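Local coordinates for DUF2235 domain-containing protein (PDB 4O5P), which acts as a type VI secretion phospholipase effector, probably hydrolysing membrane phospholipids through an alpha/beta-hydrolase catalytic domain, at residues T455-N458 with A459-Q463. Residues are numbered along the deposited sequence; the frame is centred on the assembly and turned at random.
Sequences TRFN and AWQAQ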
loop_
_atom_site.group_PDB
_atom_site.type_symbol
_atom_site.label_atom_id
_atom_site.label_comp_id
_atom_site.label_asym_id
_atom_site.label_seq_id
_atom_site.Cartn_x
_atom_site.Cartn_y
_atom_site.Cartn_z
ATOM N N THR A 455 24.845 12.282 -0.202
ATOM C CA THR A 455 25.786 12.203 -1.307
ATOM C C THR A 455 25.473 11.028 -2.239
ATOM O O THR A 455 25.458 11.171 -3.467
ATOM C CB THR A 455 27.200 12.037 -0.763
ATOM O OG1 THR A 455 27.631 13.277 -0.177
ATOM C CG2 THR A 455 28.149 11.657 -1.870
ATOM N N ARG A 456 25.228 9.868 -1.642
ATOM C CA ARG A 456 24.904 8.665 -2.405
ATOM C C ARG A 456 23.575 8.787 -3.155
ATOM O O ARG A 456 23.444 8.433 -4.354
ATOM C CB ARG A 456 24.891 7.468 -1.439
ATOM C CG ARG A 456 26.300 7.144 -0.877
ATOM C CD ARG A 456 26.240 6.125 0.255
ATOM N NE ARG A 456 27.562 5.792 0.783
ATOM C CZ ARG A 456 27.815 4.747 1.571
ATOM N NH1 ARG A 456 26.839 3.929 1.921
ATOM N NH2 ARG A 456 29.046 4.525 2.016
ATOM N N PHE A 457 22.578 9.299 -2.443
ATOM C CA PHE A 457 21.307 9.570 -3.078
ATOM C C PHE A 457 21.530 10.492 -4.269
ATOM O O PHE A 457 21.084 10.217 -5.372
ATOM C CB PHE A 457 20.324 10.219 -2.096
ATOM C CG PHE A 457 19.071 10.691 -2.752
ATOM C CD1 PHE A 457 18.998 11.965 -3.308
ATOM C CD2 PHE A 457 17.976 9.849 -2.852
ATOM C CE1 PHE A 457 17.846 12.392 -3.941
ATOM C CE2 PHE A 457 16.814 10.271 -3.474
ATOM C CZ PHE A 457 16.748 11.546 -4.020
ATOM N N ASN A 458 22.216 11.602 -4.054
ATOM C CA ASN A 458 22.452 12.531 -5.149
ATOM C C ASN A 458 23.233 11.928 -6.325
ATOM O O ASN A 458 23.061 12.352 -7.459
ATOM C CB ASN A 458 23.096 13.815 -4.627
ATOM C CG ASN A 458 22.142 14.626 -3.754
ATOM O OD1 ASN A 458 20.925 14.587 -3.948
ATOM N ND2 ASN A 458 22.694 15.362 -2.784
ATOM N N ALA A 459 24.073 10.925 -6.076
ATOM C CA ALA A 459 24.742 10.270 -7.209
ATOM C C ALA A 459 23.696 9.538 -8.047
ATOM O O ALA A 459 23.677 9.620 -9.301
ATOM C CB ALA A 459 25.817 9.314 -6.726
ATOM N N TRP A 460 22.812 8.824 -7.353
ATOM C CA TRP A 460 21.689 8.231 -8.061
ATOM C C TRP A 460 20.870 9.288 -8.809
ATOM O O TRP A 460 20.574 9.145 -9.995
ATOM C CB TRP A 460 20.788 7.446 -7.110
ATOM C CG TRP A 460 19.674 6.803 -7.855
ATOM C CD1 TRP A 460 19.697 5.590 -8.483
ATOM C CD2 TRP A 460 18.390 7.365 -8.116
ATOM N NE1 TRP A 460 18.490 5.348 -9.089
ATOM C CE2 TRP A 460 17.664 6.428 -8.878
ATOM C CE3 TRP A 460 17.765 8.565 -7.753
ATOM C CZ2 TRP A 460 16.350 6.648 -9.297
ATOM C CZ3 TRP A 460 16.464 8.800 -8.184
ATOM C CH2 TRP A 460 15.768 7.838 -8.939
ATOM N N GLN A 461 20.509 10.361 -8.120
ATOM C CA GLN A 461 19.628 11.358 -8.696
ATOM C C GLN A 461 20.230 11.941 -9.962
ATOM O O GLN A 461 19.528 12.168 -10.953
ATOM C CB GLN A 461 19.360 12.463 -7.684
ATOM C CG GLN A 461 18.208 13.377 -8.060
ATOM C CD GLN A 461 18.587 14.443 -9.072
ATOM O OE1 GLN A 461 19.745 14.862 -9.154
ATOM N NE2 GLN A 461 17.606 14.889 -9.853
ATOM N N ALA A 462 21.540 12.158 -9.921
ATOM C CA ALA A 462 22.261 12.751 -11.038
ATOM C C ALA A 462 22.425 11.816 -12.238
ATOM O O ALA A 462 22.461 12.298 -13.373
ATOM C CB ALA A 462 23.617 13.299 -10.573
ATOM N N GLN A 463 22.535 10.502 -12.019
ATOM C CA GLN A 463 22.642 9.598 -13.182
ATOM C C GLN A 463 21.299 9.260 -13.819
ATOM O O GLN A 463 21.235 8.769 -14.950
ATOM C CB GLN A 463 23.344 8.286 -12.821
ATOM C CG GLN A 463 22.608 7.445 -11.767
ATOM C CD GLN A 463 21.528 6.544 -12.343
ATOM O OE1 GLN A 463 21.677 5.966 -13.431
ATOM N NE2 GLN A 463 20.424 6.415 -11.605
HETATM O O HOH W 1 21.745 15.260 -7.607
#
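Phe457 and Gln461, one helical turn apart, meet where CE1 of the ring lies 4.0 Å from CB of the glutamine. Each side chain has CG anti to its own backbone N (chi1 172° for Phe457 and -166° for Gln461); the glutamine chain bends at chi2, and its amide plane lies 25° from that of the ring. Gln461 N donates to Phe457 O at 2.8 Å, the backbone bond that spans the same turn. Trp460 N donates to Arg456 O at 3.1 Å. The Trp460 CB packs 3.3 Å from Phe457 O. The buried side is closely filled: Phe457 and Trp460 both rest on Pro376, Trp460 also touches Ile10 and Leu654, and its NE1 bonds to Glu476. Gln463 NE2 lies above one face of the indole, toward its rim, and donates to Trp460 O at 3.2 Å. Ala462 is exposed and Asn458 and Ala459 partly so; on this looser side the contact is mostly backbone. There a water donates to both Asn458 O and Gln461 OE1, the latter at 2.6 Å. Asn458 OD1 accepts from His14 N and Gln461 NE2 donates to Ala11 O, tying both amides to the N-terminal segment. The arrangement is that of an amphipathic alpha-helix with i to i+4 bonding, whose side chains pack against both strand 7-10 and helix 649-657.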